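Local atomic coordinates of anabena Tic22 (Anabaena sp., PDB entry 4EV1), a protein that probably acts as a chaperone in protein transport, as a cyanobacterial member of the Tic22-like family linked to thylakoids. Residues A[131-136]-A[187-192]. Sequence-based numbering, arbitrary orientation.
Sequences KSVPMF and LDIDGV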
# COMPACT_ATOMS: atom_id res chain seq x y z
N LYS A 131 10.83 7.13 2.33
CA LYS A 131 10.62 6.36 1.10
C LYS A 131 9.59 5.24 1.28
O LYS A 131 9.47 4.61 2.33
CB LYS A 131 11.95 5.76 0.62
CG LYS A 131 13.07 6.79 0.40
CD LYS A 131 14.44 6.12 0.39
CE LYS A 131 15.51 7.00 -0.22
NZ LYS A 131 16.82 6.29 -0.16
N SER A 132 8.85 5.00 0.22
CA SER A 132 7.90 3.89 0.16
C SER A 132 6.65 4.21 0.98
O SER A 132 6.48 5.32 1.52
CB SER A 132 8.56 2.56 0.63
OG SER A 132 7.78 1.43 0.28
N VAL A 133 5.78 3.21 1.08
CA VAL A 133 4.49 3.35 1.77
C VAL A 133 4.71 2.93 3.21
O VAL A 133 5.12 1.81 3.44
CB VAL A 133 3.44 2.42 1.17
CG1 VAL A 133 2.08 2.58 1.87
CG2 VAL A 133 3.26 2.70 -0.36
N PRO A 134 4.46 3.82 4.18
CA PRO A 134 4.71 3.36 5.55
C PRO A 134 3.62 2.42 6.06
O PRO A 134 2.52 2.36 5.48
CB PRO A 134 4.72 4.66 6.37
CG PRO A 134 3.97 5.63 5.57
CD PRO A 134 4.07 5.23 4.11
N MET A 135 3.99 1.65 7.07
CA MET A 135 3.05 0.85 7.86
C MET A 135 3.42 1.00 9.35
O MET A 135 4.56 1.34 9.70
CB MET A 135 3.13 -0.61 7.44
CG MET A 135 2.89 -0.86 5.95
SD MET A 135 2.74 -2.62 5.55
CE MET A 135 1.08 -2.91 5.99
N PHE A 136 2.47 0.73 10.22
CA PHE A 136 2.64 1.02 11.62
C PHE A 136 2.28 -0.19 12.41
O PHE A 136 1.21 -0.75 12.19
CB PHE A 136 1.78 2.21 12.02
CG PHE A 136 1.96 3.40 11.12
CD1 PHE A 136 1.17 3.56 10.00
CD2 PHE A 136 2.95 4.34 11.36
CE1 PHE A 136 1.34 4.64 9.15
CE2 PHE A 136 3.12 5.43 10.53
CZ PHE A 136 2.30 5.58 9.41
N LEU A 187 7.33 0.95 9.84
CA LEU A 187 7.79 -0.03 8.87
C LEU A 187 7.48 0.53 7.48
O LEU A 187 6.91 1.60 7.35
CB LEU A 187 7.05 -1.36 9.06
CG LEU A 187 7.21 -2.04 10.43
CD1 LEU A 187 6.12 -3.07 10.66
CD2 LEU A 187 8.61 -2.66 10.56
N ASP A 188 7.88 -0.18 6.46
CA ASP A 188 7.40 0.10 5.12
C ASP A 188 7.09 -1.18 4.38
O ASP A 188 7.60 -2.24 4.72
CB ASP A 188 8.35 0.99 4.32
CG ASP A 188 9.65 0.35 4.05
OD1 ASP A 188 9.65 -0.73 3.47
OD2 ASP A 188 10.70 0.95 4.39
N ILE A 189 6.21 -1.05 3.39
CA ILE A 189 5.67 -2.22 2.70
C ILE A 189 6.72 -3.07 1.99
O ILE A 189 6.60 -4.29 1.95
CB ILE A 189 4.57 -1.81 1.70
CG1 ILE A 189 3.82 -3.04 1.20
CG2 ILE A 189 5.15 -1.07 0.52
CD1 ILE A 189 2.95 -3.62 2.28
N ASP A 190 7.74 -2.44 1.43
CA ASP A 190 8.83 -3.22 0.80
C ASP A 190 9.60 -4.08 1.82
O ASP A 190 9.90 -5.22 1.58
CB ASP A 190 9.78 -2.27 0.07
CG ASP A 190 9.12 -1.61 -1.14
OD1 ASP A 190 8.90 -2.33 -2.12
OD2 ASP A 190 8.80 -0.39 -1.08
N GLY A 191 9.87 -3.52 2.99
CA GLY A 191 10.59 -4.25 4.04
C GLY A 191 9.81 -5.42 4.63
O GLY A 191 10.37 -6.51 4.81
N VAL A 192 8.54 -5.19 4.93
CA VAL A 192 7.63 -6.24 5.38
C VAL A 192 7.56 -7.32 4.30
O VAL A 192 7.75 -8.51 4.58
CB VAL A 192 6.24 -5.69 5.66
CG1 VAL A 192 5.19 -6.81 5.83
CG2 VAL A 192 6.26 -4.78 6.88
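Met135 and Leu187 face each other as an antiparallel hydrogen-bonded pair: Met135 N gives to Leu187 O (2.9 Å), and Leu187 N returns to Met135 O (2.8 Å). The first donor stands well above the Leu187 carbonyl plane, 60° out of it; the return bond is only moderately tilted. In the next pair, Pro134 and Asp188 are non-hydrogen-bonded, so a proline, lacking an N-H, costs no bond to this partner strand, and Pro134 CA comes within 3.3 Å of Leu187 O. Val133 O then takes Ile189 N (3.1 Å) nearly along the C=O axis, with the CA of Asp188 also close to the same oxygen. On the face that carries Met135 and Leu187, Met135 is extended as far as its sulfur (chi2 -171°), and SD meets Ile189 CD1 at 3.4 Å, the two side chains crossing obliquely; Val192 CG2 touches the sulfur more loosely. Ile189 CG2 turns the other way, to Val133 CB and Ser132 OG. The contact thus joins the start of strand 134-139 to the point where strand 183-188 passes directly into helix 189-198. Asp188 is the N-cap: with CG held between the backbone N and carbonyl carbon (chi1 65°), its OD1 accepts from Gly191 N at 2.8 Å. Ser132 OG, in the loop before the strand, donates to OD2 of Asp190 in the first helical turn, at a doubtfully short 2.5 Å; Asp190 OD1 is hydrogen-bonded to the nitrogen of an NHE molecule, probably from the crystallisation liquor. Farther out, Leu161 touches Met135, Leu187 and Val192, while Leu209 covers Met135 and Ile189. Pro134 points instead to helix 110-121.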